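Local atomic coordinates of putative dioxygenase (Nostoc punctiforme, PDB entry 2PEB), a protein that is a putative zinc-bound dioxygenase of the Dopa 4,5-dioxygenase family, whose members probably open catechol-type aromatic rings. Residues R28-L33 against G55-A60. Sequence-based numbering, arbitrary orientation.
Sequences RVREGL and GMYQVA
Helix 28-33, with Arg30 and Leu33 directed at the strand and Val29 at the flank, runs nearly parallel to strand 55-60, their axes 12° apart and 10.7 Å at closest approach. The pair illustrates how a helix is seated on a sheet: helix 23-36 covers an antiparallel sheet in which strand 55-61 lies between strands 40-45 and 11-18, and side chains fill the gap, Tyr57 giving the largest share. Its CG sits between the backbone N and the carbonyl carbon (chi1 63°), and from there the ring reaches across to the helix, Tyr57 OH lying 3.6 Å from Val29 CG1. That hydroxyl is hydrogen-bonded to the carbonyl oxygen of Ala26, in the preceding part of the same helix, so the ring spans the interface with its polar end satisfied.

Arg30 lies across the ring. Arg30 CB sits by the phenolic end, 3.5 Å from Tyr57 CZ. With CG anti to the backbone N and the chain extended, the stem is laid along the ring face, Arg30 CD squarely over the centre, 3.5 Å from the Tyr57 centroid, in a CH-pi contact. The guanidinium climbs away from the face, its plane turned 67° from the ring, too far for more than a weak cation-pi attraction. Instead, Arg30 NE donates to a water in the guanidinium plane, 3.0 Å away, and this water donates in turn to Gln58 O at 2.6 Å, bridging helix to strand.

Farther along, Leu33 CD1 packs on Val59 CG2 at 3.7 Å, and Val69 and Trp72 of helix 66-76 also meet Leu33; the Val59 side chain is about 9 Å from the bound zinc. A leucine in place of Tyr57 would probably leave Ala26 O without this partner and the Arg30 methylenes without their flat aromatic support.

With no direct hydrogen bond between the two segments, their fit rests on shape, while Ala26 O and the bridging water meet the polar groups.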
loop_
_atom_site.group_PDB
_atom_site.type_symbol
_atom_site.label_atom_id
_atom_site.label_comp_id
_atom_site.label_asym_id
_atom_site.label_seq_id
_atom_site.Cartn_x
_atom_site.Cartn_y
_atom_site.Cartn_z
ATOM N N ARG A 28 6.558 15.608 11.937
ATOM C CA ARG A 28 7.447 14.604 12.551
ATOM C C ARG A 28 7.731 13.430 11.622
ATOM O O ARG A 28 8.835 12.894 11.579
ATOM C CB ARG A 28 6.851 14.104 13.867
ATOM C CG ARG A 28 6.682 15.205 14.908
ATOM C CD ARG A 28 6.927 14.699 16.319
ATOM N NE ARG A 28 6.064 13.571 16.663
ATOM C CZ ARG A 28 4.814 13.665 17.125
ATOM N NH1 ARG A 28 4.228 14.852 17.301
ATOM N NH2 ARG A 28 4.135 12.555 17.398
ATOM N N VAL A 29 6.715 12.995 10.891
ATOM C CA VAL A 29 6.860 11.926 9.929
ATOM C C VAL A 29 7.792 12.411 8.841
ATOM O O VAL A 29 8.632 11.663 8.325
ATOM C CB VAL A 29 5.463 11.484 9.354
ATOM C CG1 VAL A 29 5.662 10.648 8.095
ATOM C CG2 VAL A 29 4.633 10.736 10.451
ATOM N N ARG A 30 7.640 13.684 8.469
ATOM C CA ARG A 30 8.444 14.253 7.414
ATOM C C ARG A 30 9.923 14.272 7.783
ATOM O O ARG A 30 10.783 13.927 6.947
ATOM C CB ARG A 30 7.965 15.656 7.068
ATOM C CG ARG A 30 8.514 16.127 5.737
ATOM C CD ARG A 30 7.763 17.342 5.248
ATOM N NE ARG A 30 8.410 17.880 4.067
ATOM C CZ ARG A 30 9.221 18.934 4.027
ATOM N NH1 ARG A 30 9.532 19.646 5.118
ATOM N NH2 ARG A 30 9.724 19.285 2.850
ATOM N N GLU A 31 10.197 14.646 9.014
ATOM C CA GLU A 31 11.562 14.657 9.546
ATOM C C GLU A 31 12.130 13.248 9.632
ATOM O O GLU A 31 13.289 13.013 9.297
ATOM C CB GLU A 31 11.585 15.293 10.913
ATOM C CG GLU A 31 12.991 15.473 11.485
ATOM C CD GLU A 31 13.553 14.263 12.204
ATOM O OE1 GLU A 31 12.757 13.399 12.621
ATOM O OE2 GLU A 31 14.800 14.168 12.360
ATOM N N GLY A 32 11.318 12.295 10.041
ATOM C CA GLY A 32 11.744 10.902 10.057
ATOM C C GLY A 32 12.157 10.411 8.681
ATOM O O GLY A 32 13.143 9.710 8.528
ATOM N N LEU A 33 11.383 10.773 7.664
ATOM C CA LEU A 33 11.728 10.401 6.316
ATOM C C LEU A 33 13.045 11.054 5.858
ATOM O O LEU A 33 13.917 10.394 5.258
ATOM C CB LEU A 33 10.632 10.823 5.358
ATOM C CG LEU A 33 9.383 10.006 5.462
ATOM C CD1 LEU A 33 8.252 10.694 4.674
ATOM C CD2 LEU A 33 9.649 8.607 4.932
ATOM N N GLY A 55 -4.726 19.079 2.469
ATOM C CA GLY A 55 -3.336 19.459 2.545
ATOM C C GLY A 55 -2.418 18.239 2.559
ATOM O O GLY A 55 -2.777 17.164 3.064
HETATM N N MSE A 56 -1.242 18.409 1.967
HETATM C CA MSE A 56 -0.278 17.311 1.851
HETATM C C MSE A 56 1.087 17.838 1.587
HETATM O O MSE A 56 1.259 19.037 1.347
HETATM C CB MSE A 56 -0.646 16.240 0.775
HETATM C CG MSE A 56 -0.736 16.763 -0.672
HETATM SE SE MSE A 56 0.981 16.743 -1.520
HETATM C CE MSE A 56 0.663 17.909 -3.048
ATOM N N TYR A 57 2.050 16.953 1.720
ATOM C CA TYR A 57 3.377 17.153 1.168
ATOM C C TYR A 57 3.808 15.913 0.394
ATOM O O TYR A 57 3.307 14.810 0.627
ATOM C CB TYR A 57 4.396 17.581 2.242
ATOM C CG TYR A 57 4.630 16.560 3.311
ATOM C CD1 TYR A 57 5.419 15.448 3.063
ATOM C CD2 TYR A 57 4.070 16.707 4.567
ATOM C CE1 TYR A 57 5.632 14.482 4.039
ATOM C CE2 TYR A 57 4.301 15.753 5.578
ATOM C CZ TYR A 57 5.065 14.654 5.294
ATOM O OH TYR A 57 5.325 13.727 6.264
ATOM N N GLN A 58 4.712 16.128 -0.556
ATOM C CA GLN A 58 5.178 15.082 -1.457
ATOM C C GLN A 58 6.543 14.598 -0.991
ATOM O O GLN A 58 7.369 15.381 -0.529
ATOM C CB GLN A 58 5.282 15.648 -2.881
ATOM C CG GLN A 58 6.067 14.805 -3.852
ATOM C CD GLN A 58 6.050 15.350 -5.272
ATOM O OE1 GLN A 58 4.980 15.613 -5.852
ATOM N NE2 GLN A 58 7.233 15.494 -5.848
ATOM N N VAL A 59 6.754 13.302 -1.127
ATOM C CA VAL A 59 8.031 12.678 -0.899
ATOM C C VAL A 59 8.307 11.812 -2.133
ATOM O O VAL A 59 7.518 10.896 -2.402
ATOM C CB VAL A 59 7.958 11.723 0.311
ATOM C CG1 VAL A 59 9.355 11.210 0.700
ATOM C CG2 VAL A 59 7.298 12.414 1.514
ATOM N N ALA A 60 9.385 12.072 -2.859
ATOM C CA ALA A 60 9.817 11.298 -4.031
ATOM C C ALA A 60 11.007 10.423 -3.700
ATOM O O ALA A 60 11.900 10.840 -2.995
ATOM C CB ALA A 60 10.170 12.210 -5.236
HETATM O O HOH W 1 7.743 17.259 1.223
#